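Local coordinates for protein cytidylyltransferase (Leptospira borgpetersenii serovar Hardjo-bovis, PDB 6OEW) that probably transfers nucleotidyl groups as a metal-dependent cytidylyltransferase of the GT-A type and binds magnesium, at residues A[106-111]-A[198-203]; A[13-18]-A[40-45]; A[30-35]-A[205-210]; A[194-199]-A[230-235]. All coordinates share one frame; numbering follows the deposited sequence.

Contact 1. Residues A[106-111]-A[198-203]. With MG (magnesium ion), chain C.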
loop_
_atom_site.group_PDB
_atom_site.type_symbol
_atom_site.label_atom_id
_atom_site.label_comp_id
_atom_site.label_asym_id
_atom_site.label_seq_id
_atom_site.Cartn_x
_atom_site.Cartn_y
_atom_site.Cartn_z
ATOM N N THR A 106 -1.092 0.349 2.074
ATOM C CA THR A 106 -2.140 1.108 2.748
ATOM C C THR A 106 -3.277 1.351 1.764
ATOM O O THR A 106 -3.061 1.476 0.548
ATOM C CB THR A 106 -1.626 2.448 3.279
ATOM O OG1 THR A 106 -1.322 3.318 2.180
ATOM C CG2 THR A 106 -0.379 2.255 4.144
ATOM N N GLY A 107 -4.485 1.426 2.306
ATOM C CA GLY A 107 -5.678 1.534 1.488
ATOM C C GLY A 107 -5.894 2.870 0.798
ATOM O O GLY A 107 -6.957 3.101 0.209
ATOM N N ASP A 108 -4.937 3.787 0.867
ATOM C CA ASP A 108 -5.076 4.985 0.048
ATOM C C ASP A 108 -4.287 4.887 -1.254
ATOM O O ASP A 108 -4.022 5.911 -1.895
ATOM C CB ASP A 108 -4.662 6.221 0.827
ATOM C CG ASP A 108 -3.328 6.062 1.460
ATOM O OD1 ASP A 108 -2.539 5.188 0.988
ATOM O OD2 ASP A 108 -3.093 6.782 2.456
ATOM N N CYS A 109 -3.909 3.676 -1.650
ATOM C CA CYS A 109 -3.181 3.435 -2.896
ATOM C C CYS A 109 -3.977 2.525 -3.830
ATOM O O CYS A 109 -3.515 1.432 -4.197
ATOM C CB CYS A 109 -1.820 2.817 -2.597
ATOM S SG CYS A 109 -0.709 3.901 -1.701
ATOM N N PRO A 110 -5.158 2.961 -4.266
ATOM C CA PRO A 110 -6.035 2.057 -5.022
ATOM C C PRO A 110 -5.491 1.622 -6.374
ATOM O O PRO A 110 -5.982 0.615 -6.897
ATOM C CB PRO A 110 -7.310 2.886 -5.193
ATOM C CG PRO A 110 -6.815 4.306 -5.178
ATOM C CD PRO A 110 -5.781 4.289 -4.096
ATOM N N LEU A 111 -4.544 2.347 -6.981
ATOM C CA LEU A 111 -4.015 1.980 -8.295
ATOM C C LEU A 111 -2.694 1.237 -8.201
ATOM O O LEU A 111 -1.977 1.140 -9.209
ATOM C CB LEU A 111 -3.849 3.206 -9.194
ATOM C CG LEU A 111 -5.129 4.042 -9.374
ATOM C CD1 LEU A 111 -4.959 5.093 -10.437
ATOM C CD2 LEU A 111 -6.334 3.171 -9.698
ATOM N N ARG A 198 0.687 12.681 -8.162
ATOM C CA ARG A 198 0.084 12.253 -6.909
ATOM C C ARG A 198 -1.108 11.363 -7.221
ATOM O O ARG A 198 -2.121 11.832 -7.740
ATOM C CB ARG A 198 -0.348 13.454 -6.075
ATOM C CG ARG A 198 -1.061 13.038 -4.796
ATOM C CD ARG A 198 -1.487 14.283 -3.995
ATOM N NE ARG A 198 -0.338 14.918 -3.357
ATOM C CZ ARG A 198 0.158 14.556 -2.173
ATOM N NH1 ARG A 198 -0.391 13.554 -1.478
ATOM N NH2 ARG A 198 1.212 15.199 -1.677
ATOM N N LEU A 199 -0.990 10.082 -6.899
ATOM C CA LEU A 199 -2.034 9.118 -7.216
ATOM C C LEU A 199 -2.512 8.398 -5.960
ATOM O O LEU A 199 -3.032 7.281 -6.029
ATOM C CB LEU A 199 -1.533 8.137 -8.288
ATOM C CG LEU A 199 -1.188 8.851 -9.608
ATOM C CD1 LEU A 199 -0.535 7.920 -10.620
ATOM C CD2 LEU A 199 -2.426 9.510 -10.207
ATOM N N THR A 200 -2.349 9.025 -4.808
ATOM C CA THR A 200 -2.941 8.541 -3.577
ATOM C C THR A 200 -4.230 9.326 -3.331
ATOM O O THR A 200 -4.496 10.333 -4.004
ATOM C CB THR A 200 -1.936 8.692 -2.430
ATOM O OG1 THR A 200 -2.494 8.191 -1.215
ATOM C CG2 THR A 200 -1.519 10.129 -2.284
ATOM N N ILE A 201 -5.078 8.818 -2.438
ATOM C CA ILE A 201 -6.359 9.480 -2.171
ATOM C C ILE A 201 -6.360 9.992 -0.735
ATOM O O ILE A 201 -6.419 9.221 0.234
ATOM C CB ILE A 201 -7.565 8.572 -2.461
ATOM C CG1 ILE A 201 -8.857 9.324 -2.109
ATOM C CG2 ILE A 201 -7.453 7.200 -1.748
ATOM C CD1 ILE A 201 -10.030 8.899 -2.925
ATOM N N ASP A 202 -6.257 11.311 -0.613
ATOM C CA ASP A 202 -6.378 12.018 0.639
ATOM C C ASP A 202 -7.313 13.212 0.551
ATOM O O ASP A 202 -7.698 13.734 1.598
ATOM C CB ASP A 202 -5.012 12.513 1.120
ATOM C CG ASP A 202 -4.112 11.390 1.580
ATOM O OD1 ASP A 202 -4.515 10.631 2.502
ATOM O OD2 ASP A 202 -3.003 11.284 1.014
ATOM N N THR A 203 -7.685 13.654 -0.652
ATOM C CA THR A 203 -8.581 14.787 -0.843
ATOM C C THR A 203 -9.584 14.455 -1.938
ATOM O O THR A 203 -9.418 13.494 -2.708
ATOM C CB THR A 203 -7.832 16.057 -1.249
ATOM O OG1 THR A 203 -7.186 15.817 -2.507
ATOM C CG2 THR A 203 -6.803 16.444 -0.212
HETATM MG MG MG C . -1.544 7.647 3.185
HETATM O O HOH W 1 -2.793 4.389 -6.100
HETATM O O HOH W 2 -1.591 9.173 1.336
HETATM O O HOH W 3 -3.399 9.050 4.007
HETATM O O HOH W 4 0.490 8.757 3.837
#
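Asp-108 and Ile-201 approach to 5.2 Å between their CA atoms where two loops meet at the magnesium site of this GT-A-type fold. Thr-106 to Cys-109 form a type I turn at the end of strand 101-106, and Asp-108 O takes two hydrogen bonds from the opposing loop: Ile-201 N at 3.1 Å, and Thr-200 OG1 at 2.8 Å from above the carbonyl plane. A water extends this bridge from Leu-111 N to Leu-199 O. Pro-110 CD rests 4.1 Å from Ile-201 CG2. The Asp-108 side chain runs alongside that of Thr-200, its CG between backbone N and carbonyl carbon (chi1 51°). Thr-106 OG1 donates to Asp-108 OD1 from above the carboxylate plane at a short 2.5 Å, which may restrain the group while OD2 binds magnesium at 1.9 Å. Asp-202 joins through the second shell; its OD1 also forms a salt bridge with Lys-27. Metal-bound water 2 donates both to Thr-200 OG1 and to Asp-202 OD2, the latter at 2.6 Å.

Contact 2. Residues A[13-18]-A[40-45]; sequences ILIQAR and FMLERL. With EDO (1,2-ethanediol), chain D.
Ile-15, on strand 11-16 in the main sheet, points its side chain into a group formed by Met-41, Leu-42 and Leu-45 of helix 37-45. Strand and helix run almost antiparallel (170°), their axes 11.7 Å apart, as in the first half of a beta-alpha-beta unit that continues into the parallel strand 54-59. Met-41 begins the contact: its chain, extended beyond CG, slides past Ile-15 in the opposite direction and brings CE to 4.0 Å from Ile-15 CG2. Leu-42 comes next, crossing Ile-15 obliquely, with CD2 3.6 Å from Ile-15 CD1. Arg-44 faces elsewhere; ethanediol C2 lies 3.4 Å above the plane of its guanidinium, toward the rim, and ethanediol O2 donates to Arg-44 O at 2.8 Å. The same guanidinium bonds to the carbonyls of Ile-112 and Phe-222. Leu-45 meets Ile-15 tip to tip, and the 3.4 Å between Leu-45 CD1 and Ile-15 CD1 is tighter than ordinary van der Waals contact. A looser approach, 4.5 Å, joins Leu-45 CD1 to Ile-13 CG2. With no hydrogen bond between the two segments, their mutual hold consists of buried hydrocarbon and thioether packing, which depends on shape rather than on directional bonds.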
loop_
_atom_site.group_PDB
_atom_site.type_symbol
_atom_site.label_atom_id
_atom_site.label_comp_id
_atom_site.label_asym_id
_atom_site.label_seq_id
_atom_site.Cartn_x
_atom_site.Cartn_y
_atom_site.Cartn_z
ATOM N N ILE A 13 0.601 -10.112 1.784
ATOM C CA ILE A 13 0.313 -8.721 1.430
ATOM C C ILE A 13 -0.718 -8.206 2.433
ATOM O O ILE A 13 -1.892 -8.596 2.401
ATOM C CB ILE A 13 -0.184 -8.577 -0.015
ATOM C CG1 ILE A 13 0.829 -9.113 -1.019
ATOM C CG2 ILE A 13 -0.481 -7.075 -0.308
ATOM C CD1 ILE A 13 0.280 -9.215 -2.436
ATOM N N LEU A 14 -0.273 -7.343 3.349
ATOM C CA LEU A 14 -1.062 -6.929 4.501
ATOM C C LEU A 14 -1.413 -5.460 4.303
ATOM O O LEU A 14 -0.540 -4.589 4.399
ATOM C CB LEU A 14 -0.291 -7.147 5.801
ATOM C CG LEU A 14 0.206 -8.557 6.075
ATOM C CD1 LEU A 14 0.604 -8.660 7.531
ATOM C CD2 LEU A 14 -0.840 -9.606 5.708
ATOM N N ILE A 15 -2.686 -5.195 4.006
ATOM C CA ILE A 15 -3.155 -3.863 3.644
ATOM C C ILE A 15 -3.865 -3.247 4.836
ATOM O O ILE A 15 -4.927 -3.729 5.262
ATOM C CB ILE A 15 -4.109 -3.910 2.444
ATOM C CG1 ILE A 15 -3.529 -4.772 1.320
ATOM C CG2 ILE A 15 -4.434 -2.486 1.952
ATOM C CD1 ILE A 15 -4.602 -5.202 0.392
ATOM N N GLN A 16 -3.327 -2.147 5.345
ATOM C CA GLN A 16 -4.009 -1.428 6.410
ATOM C C GLN A 16 -5.024 -0.460 5.813
ATOM O O GLN A 16 -4.720 0.296 4.880
ATOM C CB GLN A 16 -3.010 -0.695 7.309
ATOM C CG GLN A 16 -2.137 0.301 6.581
ATOM C CD GLN A 16 -1.308 1.132 7.540
ATOM O OE1 GLN A 16 -0.191 0.770 7.885
ATOM N NE2 GLN A 16 -1.870 2.259 7.983
ATOM N N ALA A 17 -6.248 -0.513 6.324
ATOM C CA ALA A 17 -7.301 0.351 5.806
ATOM C C ALA A 17 -8.317 0.559 6.908
ATOM O O ALA A 17 -8.564 -0.344 7.709
ATOM C CB ALA A 17 -8.003 -0.252 4.584
ATOM N N ARG A 18 -8.892 1.761 6.958
ATOM C CA ARG A 18 -9.932 2.050 7.935
ATOM C C ARG A 18 -10.814 3.175 7.417
ATOM O O ARG A 18 -10.380 4.014 6.620
ATOM C CB ARG A 18 -9.363 2.451 9.309
ATOM C CG ARG A 18 -8.699 3.822 9.302
ATOM C CD ARG A 18 -8.035 4.117 10.636
ATOM N NE ARG A 18 -9.014 4.283 11.710
ATOM C CZ ARG A 18 -8.713 4.641 12.955
ATOM N NH1 ARG A 18 -7.450 4.857 13.299
ATOM N NH2 ARG A 18 -9.683 4.781 13.861
ATOM N N PHE A 40 -11.499 -1.769 -5.582
ATOM C CA PHE A 40 -10.661 -1.617 -6.767
ATOM C C PHE A 40 -9.228 -2.054 -6.494
ATOM O O PHE A 40 -8.611 -2.754 -7.316
ATOM C CB PHE A 40 -10.697 -0.155 -7.215
ATOM C CG PHE A 40 -10.356 0.045 -8.654
ATOM C CD1 PHE A 40 -11.364 0.270 -9.588
ATOM C CD2 PHE A 40 -9.035 0.008 -9.085
ATOM C CE1 PHE A 40 -11.067 0.466 -10.927
ATOM C CE2 PHE A 40 -8.734 0.198 -10.445
ATOM C CZ PHE A 40 -9.747 0.416 -11.357
ATOM N N MET A 41 -8.672 -1.623 -5.361
ATOM C CA MET A 41 -7.318 -2.012 -4.978
ATOM C C MET A 41 -7.189 -3.526 -4.850
ATOM O O MET A 41 -6.235 -4.129 -5.361
ATOM C CB MET A 41 -6.939 -1.335 -3.664
ATOM C CG MET A 41 -5.453 -1.454 -3.328
ATOM S SD MET A 41 -5.127 -0.783 -1.686
ATOM C CE MET A 41 -3.345 -1.075 -1.574
ATOM N N LEU A 42 -8.145 -4.152 -4.169
ATOM C CA LEU A 42 -8.106 -5.595 -3.991
ATOM C C LEU A 42 -8.172 -6.312 -5.338
ATOM O O LEU A 42 -7.443 -7.281 -5.563
ATOM C CB LEU A 42 -9.239 -6.030 -3.062
ATOM C CG LEU A 42 -9.148 -5.515 -1.612
ATOM C CD1 LEU A 42 -10.330 -5.994 -0.784
ATOM C CD2 LEU A 42 -7.847 -5.969 -0.952
ATOM N N GLU A 43 -9.005 -5.825 -6.261
ATOM C CA GLU A 43 -9.064 -6.437 -7.589
ATOM C C GLU A 43 -7.729 -6.321 -8.319
ATOM O O GLU A 43 -7.316 -7.256 -9.018
ATOM C CB GLU A 43 -10.182 -5.806 -8.417
ATOM C CG GLU A 43 -11.562 -6.181 -7.934
ATOM C CD GLU A 43 -12.631 -5.808 -8.924
ATOM O OE1 GLU A 43 -12.447 -6.045 -10.132
ATOM O OE2 GLU A 43 -13.656 -5.256 -8.492
ATOM N N ARG A 44 -7.031 -5.189 -8.157
ATOM C CA ARG A 44 -5.715 -5.036 -8.773
ATOM C C ARG A 44 -4.685 -5.973 -8.149
ATOM O O ARG A 44 -3.803 -6.493 -8.846
ATOM C CB ARG A 44 -5.274 -3.577 -8.678
ATOM C CG ARG A 44 -6.016 -2.716 -9.704
ATOM C CD ARG A 44 -5.599 -1.261 -9.670
ATOM N NE ARG A 44 -4.196 -1.032 -10.035
ATOM C CZ ARG A 44 -3.717 -1.017 -11.277
ATOM N NH1 ARG A 44 -4.500 -1.255 -12.328
ATOM N NH2 ARG A 44 -2.430 -0.758 -11.475
ATOM N N LEU A 45 -4.786 -6.216 -6.850
ATOM C CA LEU A 45 -3.846 -7.116 -6.192
ATOM C C LEU A 45 -4.144 -8.585 -6.463
ATOM O O LEU A 45 -3.281 -9.430 -6.200
ATOM C CB LEU A 45 -3.843 -6.847 -4.689
ATOM C CG LEU A 45 -3.222 -5.505 -4.328
ATOM C CD1 LEU A 45 -3.551 -5.140 -2.886
ATOM C CD2 LEU A 45 -1.736 -5.591 -4.487
HETATM C C1 EDO D . -2.184 -5.286 -12.869
HETATM O O1 EDO D . -1.081 -6.168 -12.602
HETATM C C2 EDO D . -2.290 -4.201 -11.791
HETATM O O2 EDO D . -2.322 -4.810 -10.491
#

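Contact 3. Residues A[30-35]-A[205-210]; sequences LPFGDT and EDYETL
Tyr-207, on helix 204-214, reaches the first strand of a beta-hairpin formed by 31-32 and 35-36, a two-stranded element packed against the helix. Its CG is anti to the backbone N (chi1 -177°), and the ring beyond meets Leu-30, just before the hairpin, and Pro-31 and Phe-32 of the first strand. On this partly exposed side Leu-30 CD1 sits almost exactly over the ring centre, 3.8 Å from the centroid and 4° off the normal, a well-centred CH-pi contact. Pro-31 O lies at the ring edge, in plane, and accepts a very short bond, 2.5 Å, from Tyr-207 OH. Phe-32 and Leu-210 form the buried side: Phe-32 CE1 packs 3.8 Å from Leu-210 CB, and the phenyl ring meets Phe-40 of helix 37-45 edge-to-face. Toward solvent, the side chain of exposed Pro-31 adds just its ring, with CD 3.7 Å from Tyr-207 OH. In the type II' turn from Phe-32 to Thr-35, the residues after Phe-32 make no contact with segment 205-210; Gly-33 supplies the positive phi (58°), and exposed Asp-34 forms a salt bridge with Lys-220. Back on the buried side, Leu-210 O lies at the edge of the Phe-32 ring, near its plane, 3.6 Å from Phe-32 CE1.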
loop_
_atom_site.group_PDB
_atom_site.type_symbol
_atom_site.label_atom_id
_atom_site.label_comp_id
_atom_site.label_asym_id
_atom_site.label_seq_id
_atom_site.Cartn_x
_atom_site.Cartn_y
_atom_site.Cartn_z
ATOM N N LEU A 30 -15.703 5.042 -1.031
ATOM C CA LEU A 30 -16.215 5.860 -2.118
ATOM C C LEU A 30 -16.396 5.033 -3.392
ATOM O O LEU A 30 -15.590 4.133 -3.683
ATOM C CB LEU A 30 -15.275 7.020 -2.414
ATOM C CG LEU A 30 -15.270 8.208 -1.473
ATOM C CD1 LEU A 30 -14.086 9.097 -1.778
ATOM C CD2 LEU A 30 -16.579 8.964 -1.681
ATOM N N PRO A 31 -17.430 5.335 -4.174
ATOM C CA PRO A 31 -17.607 4.663 -5.466
ATOM C C PRO A 31 -16.392 4.891 -6.350
ATOM O O PRO A 31 -15.866 6.003 -6.427
ATOM C CB PRO A 31 -18.855 5.335 -6.051
ATOM C CG PRO A 31 -19.577 5.900 -4.881
ATOM C CD PRO A 31 -18.541 6.262 -3.863
ATOM N N PHE A 32 -15.945 3.822 -7.010
ATOM C CA PHE A 32 -14.754 3.889 -7.855
ATOM C C PHE A 32 -14.868 2.810 -8.926
ATOM O O PHE A 32 -14.904 1.617 -8.604
ATOM C CB PHE A 32 -13.481 3.712 -7.009
ATOM C CG PHE A 32 -12.219 4.186 -7.696
ATOM C CD1 PHE A 32 -12.113 5.487 -8.159
ATOM C CD2 PHE A 32 -11.146 3.332 -7.874
ATOM C CE1 PHE A 32 -10.967 5.930 -8.788
ATOM C CE2 PHE A 32 -9.971 3.769 -8.502
ATOM C CZ PHE A 32 -9.879 5.067 -8.958
ATOM N N GLY A 33 -14.947 3.216 -10.188
ATOM C CA GLY A 33 -15.257 2.242 -11.222
ATOM C C GLY A 33 -16.579 1.575 -10.904
ATOM O O GLY A 33 -17.548 2.227 -10.501
ATOM N N ASP A 34 -16.629 0.254 -11.052
ATOM C CA ASP A 34 -17.832 -0.478 -10.686
ATOM C C ASP A 34 -17.790 -0.992 -9.254
ATOM O O ASP A 34 -18.593 -1.859 -8.894
ATOM C CB ASP A 34 -18.079 -1.633 -11.661
ATOM C CG ASP A 34 -16.992 -2.698 -11.610
ATOM O OD1 ASP A 34 -15.975 -2.526 -10.903
ATOM O OD2 ASP A 34 -17.170 -3.728 -12.284
ATOM N N THR A 35 -16.891 -0.462 -8.422
ATOM C CA THR A 35 -16.761 -0.962 -7.059
ATOM C C THR A 35 -16.502 0.197 -6.091
ATOM O O THR A 35 -17.050 1.291 -6.268
ATOM C CB THR A 35 -15.665 -2.047 -7.023
ATOM O OG1 THR A 35 -15.540 -2.601 -5.705
ATOM C CG2 THR A 35 -14.308 -1.506 -7.503
ATOM N N GLU A 205 -9.957 16.281 -4.538
ATOM C CA GLU A 205 -9.229 16.507 -5.783
ATOM C C GLU A 205 -8.434 15.260 -6.192
ATOM O O GLU A 205 -8.308 14.956 -7.388
ATOM C CB GLU A 205 -8.304 17.714 -5.620
ATOM C CG GLU A 205 -9.020 19.054 -5.436
ATOM C CD GLU A 205 -9.701 19.217 -4.068
ATOM O OE1 GLU A 205 -9.215 18.645 -3.064
ATOM O OE2 GLU A 205 -10.733 19.925 -4.006
ATOM N N ASP A 206 -7.877 14.532 -5.217
ATOM C CA ASP A 206 -7.223 13.260 -5.536
ATOM C C ASP A 206 -8.219 12.303 -6.168
ATOM O O ASP A 206 -7.928 11.638 -7.174
ATOM C CB ASP A 206 -6.660 12.606 -4.274
ATOM C CG ASP A 206 -5.425 13.293 -3.733
ATOM O OD1 ASP A 206 -4.774 14.078 -4.449
ATOM O OD2 ASP A 206 -5.112 13.031 -2.556
ATOM N N TYR A 207 -9.382 12.180 -5.527
ATOM C CA TYR A 207 -10.468 11.329 -5.987
ATOM C C TYR A 207 -10.858 11.653 -7.421
ATOM O O TYR A 207 -11.052 10.746 -8.237
ATOM C CB TYR A 207 -11.660 11.508 -5.038
ATOM C CG TYR A 207 -12.887 10.658 -5.296
ATOM C CD1 TYR A 207 -12.786 9.275 -5.510
ATOM C CD2 TYR A 207 -14.147 11.227 -5.276
ATOM C CE1 TYR A 207 -13.940 8.500 -5.731
ATOM C CE2 TYR A 207 -15.285 10.474 -5.475
ATOM C CZ TYR A 207 -15.188 9.112 -5.699
ATOM O OH TYR A 207 -16.358 8.395 -5.909
ATOM N N GLU A 208 -11.049 12.939 -7.730
ATOM C CA GLU A 208 -11.425 13.340 -9.083
ATOM C C GLU A 208 -10.349 12.941 -10.084
ATOM O O GLU A 208 -10.649 12.474 -11.189
ATOM C CB GLU A 208 -11.644 14.854 -9.139
ATOM C CG GLU A 208 -12.753 15.384 -8.217
ATOM C CD GLU A 208 -12.820 16.911 -8.162
ATOM O OE1 GLU A 208 -11.852 17.590 -8.566
ATOM O OE2 GLU A 208 -13.851 17.437 -7.709
ATOM N N THR A 209 -9.085 13.159 -9.710
ATOM C CA THR A 209 -7.948 12.744 -10.537
ATOM C C THR A 209 -7.970 11.242 -10.791
ATOM O O THR A 209 -7.811 10.780 -11.933
ATOM C CB THR A 209 -6.641 13.130 -9.830
ATOM O OG1 THR A 209 -6.583 14.555 -9.682
ATOM C CG2 THR A 209 -5.394 12.625 -10.619
ATOM N N LEU A 210 -8.127 10.461 -9.725
ATOM C CA LEU A 210 -8.111 9.010 -9.860
ATOM C C LEU A 210 -9.304 8.529 -10.668
ATOM O O LEU A 210 -9.191 7.584 -11.457
ATOM C CB LEU A 210 -8.099 8.362 -8.474
ATOM C CG LEU A 210 -6.821 8.604 -7.662
ATOM C CD1 LEU A 210 -7.057 8.235 -6.225
ATOM C CD2 LEU A 210 -5.661 7.768 -8.225
#

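Contact 4. Residues A[194-199]-A[230-235]; sequences DSKYRL and VIKKNP
The Tyr-197 ring is approached at its edge, in plane, by Lys-232 NZ, while the flank of Ile-231 lies obliquely against it. Over one face, Lys-196 CG of the same loop stands 3.9 Å above the ring plane, offset toward the rim. Lys-232 donates from NZ to Tyr-197 OH at 3.1 Å, its chain crossing the tyrosine at about a right angle; the bend at the last torsion (chi4 -59°) places NZ at the hydroxyl. Ile-231 CG2 comes to 3.5 Å from Tyr-197 CE1. Farther in, Ile-231 CD1 and Leu-199 CD1 meet tip to tip at 4.1 Å. At the polar side a water donates to Ile-231 O at 3.0 Å and also lies close to Tyr-197 OH. The ammonium groups of Lys-196 and Lys-232 are 4.2 Å apart from NZ to NZ, a repulsion that Asp-194, with OD1 4.7 Å from Lys-232 NZ, may partly offset. The helix ends at this point: Asn-234 turns out of helical geometry, and its ND2 returns to Val-230 O at 3.0 Å, an acceptor that the backbone N of Asn-234 also uses. The contact thus joins the last turn of helix 224-233 to the loop following strand 185-187. Leu-199 also touches Leu-227 in that helix, and both Leu-199 and Ile-231 reach Cys-213 of helix 204-214.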
loop_
_atom_site.group_PDB
_atom_site.type_symbol
_atom_site.label_atom_id
_atom_site.label_comp_id
_atom_site.label_asym_id
_atom_site.label_seq_id
_atom_site.Cartn_x
_atom_site.Cartn_y
_atom_site.Cartn_z
ATOM N N ASP A 194 8.919 10.083 -11.528
ATOM C CA ASP A 194 7.494 10.384 -11.621
ATOM C C ASP A 194 6.925 10.941 -10.328
ATOM O O ASP A 194 5.696 10.986 -10.178
ATOM C CB ASP A 194 6.682 9.139 -11.972
ATOM C CG ASP A 194 6.983 8.591 -13.354
ATOM O OD1 ASP A 194 7.486 9.322 -14.232
ATOM O OD2 ASP A 194 6.668 7.409 -13.559
ATOM N N SER A 195 7.772 11.337 -9.383
ATOM C CA SER A 195 7.271 11.738 -8.073
ATOM C C SER A 195 6.365 12.963 -8.137
ATOM O O SER A 195 5.618 13.217 -7.178
ATOM C CB SER A 195 8.438 12.029 -7.144
ATOM O OG SER A 195 9.285 12.996 -7.744
ATOM N N LYS A 196 6.426 13.744 -9.226
ATOM C CA LYS A 196 5.559 14.922 -9.329
ATOM C C LYS A 196 4.092 14.552 -9.470
ATOM O O LYS A 196 3.231 15.432 -9.328
ATOM C CB LYS A 196 5.970 15.801 -10.516
ATOM C CG LYS A 196 5.828 15.104 -11.871
ATOM C CD LYS A 196 6.403 15.929 -13.021
ATOM C CE LYS A 196 6.428 15.109 -14.305
ATOM N NZ LYS A 196 6.933 15.890 -15.475
ATOM N N TYR A 197 3.781 13.284 -9.738
ATOM C CA TYR A 197 2.399 12.845 -9.856
ATOM C C TYR A 197 1.901 12.301 -8.524
ATOM O O TYR A 197 2.600 11.549 -7.838
ATOM C CB TYR A 197 2.252 11.787 -10.948
ATOM C CG TYR A 197 2.598 12.306 -12.324
ATOM C CD1 TYR A 197 1.779 13.236 -12.972
ATOM C CD2 TYR A 197 3.748 11.883 -12.973
ATOM C CE1 TYR A 197 2.110 13.718 -14.237
ATOM C CE2 TYR A 197 4.083 12.354 -14.232
ATOM C CZ TYR A 197 3.264 13.268 -14.860
ATOM O OH TYR A 197 3.602 13.737 -16.113
ATOM N N ARG A 198 0.687 12.681 -8.162
ATOM C CA ARG A 198 0.084 12.253 -6.909
ATOM C C ARG A 198 -1.108 11.363 -7.221
ATOM O O ARG A 198 -2.121 11.832 -7.740
ATOM C CB ARG A 198 -0.348 13.454 -6.075
ATOM C CG ARG A 198 -1.061 13.038 -4.796
ATOM C CD ARG A 198 -1.487 14.283 -3.995
ATOM N NE ARG A 198 -0.338 14.918 -3.357
ATOM C CZ ARG A 198 0.158 14.556 -2.173
ATOM N NH1 ARG A 198 -0.391 13.554 -1.478
ATOM N NH2 ARG A 198 1.212 15.199 -1.677
ATOM N N LEU A 199 -0.990 10.082 -6.899
ATOM C CA LEU A 199 -2.034 9.118 -7.216
ATOM C C LEU A 199 -2.512 8.398 -5.960
ATOM O O LEU A 199 -3.032 7.281 -6.029
ATOM C CB LEU A 199 -1.533 8.137 -8.288
ATOM C CG LEU A 199 -1.188 8.851 -9.608
ATOM C CD1 LEU A 199 -0.535 7.920 -10.620
ATOM C CD2 LEU A 199 -2.426 9.510 -10.207
ATOM N N VAL A 230 -0.720 7.589 -20.127
ATOM C CA VAL A 230 -2.026 8.195 -20.383
ATOM C C VAL A 230 -2.114 9.587 -19.754
ATOM O O VAL A 230 -2.658 10.518 -20.361
ATOM C CB VAL A 230 -3.150 7.264 -19.885
ATOM C CG1 VAL A 230 -4.422 8.040 -19.624
ATOM C CG2 VAL A 230 -3.417 6.180 -20.911
ATOM N N ILE A 231 -1.590 9.750 -18.535
ATOM C CA ILE A 231 -1.530 11.068 -17.900
ATOM C C ILE A 231 -0.666 12.019 -18.721
ATOM O O ILE A 231 -1.009 13.197 -18.909
ATOM C CB ILE A 231 -1.010 10.945 -16.452
ATOM C CG1 ILE A 231 -2.010 10.201 -15.556
ATOM C CG2 ILE A 231 -0.692 12.322 -15.883
ATOM C CD1 ILE A 231 -1.438 9.733 -14.204
ATOM N N LYS A 232 0.460 11.526 -19.248
ATOM C CA LYS A 232 1.300 12.386 -20.073
ATOM C C LYS A 232 0.594 12.799 -21.361
ATOM O O LYS A 232 0.796 13.922 -21.841
ATOM C CB LYS A 232 2.634 11.697 -20.377
ATOM C CG LYS A 232 3.549 11.631 -19.155
ATOM C CD LYS A 232 4.969 11.177 -19.516
ATOM C CE LYS A 232 5.871 11.090 -18.272
ATOM N NZ LYS A 232 6.012 12.385 -17.534
ATOM N N LYS A 233 -0.241 11.921 -21.928
ATOM C CA LYS A 233 -0.972 12.274 -23.142
ATOM C C LYS A 233 -2.201 13.124 -22.849
ATOM O O LYS A 233 -2.642 13.886 -23.718
ATOM C CB LYS A 233 -1.389 11.012 -23.898
ATOM N N ASN A 234 -2.763 13.008 -21.647
ATOM C CA ASN A 234 -3.958 13.745 -21.238
ATOM C C ASN A 234 -3.660 14.487 -19.941
ATOM O O ASN A 234 -4.175 14.125 -18.878
ATOM C CB ASN A 234 -5.142 12.792 -21.068
ATOM C CG ASN A 234 -5.431 12.001 -22.330
ATOM O OD1 ASN A 234 -6.198 12.444 -23.186
ATOM N ND2 ASN A 234 -4.792 10.839 -22.468
ATOM N N PRO A 235 -2.829 15.536 -19.995
ATOM C CA PRO A 235 -2.398 16.194 -18.751
ATOM C C PRO A 235 -3.549 16.687 -17.886
ATOM O O PRO A 235 -3.375 16.807 -16.666
ATOM C CB PRO A 235 -1.523 17.354 -19.252
ATOM C CG PRO A 235 -1.982 17.602 -20.655
ATOM C CD PRO A 235 -2.339 16.243 -21.190
HETATM O O HOH W 5 1.050 15.041 -17.683
#

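Overall arrangement
From the N terminus, contact 2 is the first to close a loop, bringing helix 37-45 back onto strand 11-16. Contact 3 opens inside that loop, at segment 30-35 on the hairpin, and closes far along the chain on helix 204-214, so contacts 2 and 3 cross. Contact 1 lies wholly within the span of contact 3, joining the loop after strand 101-106 to the loop before helix 204-214. Contact 4 starts on the same loop, sharing Arg-198 and Leu-199 with contact 1, crosses contact 3 and ends at helix 224-233. Contacts 1 and 2 touch through Gly-107 and Gln-16. Together they tie helix 37-45 to the sheet, helix 204-214 to the hairpin, and the loop before helix 204-214 to the metal-site loop and helix 224-233.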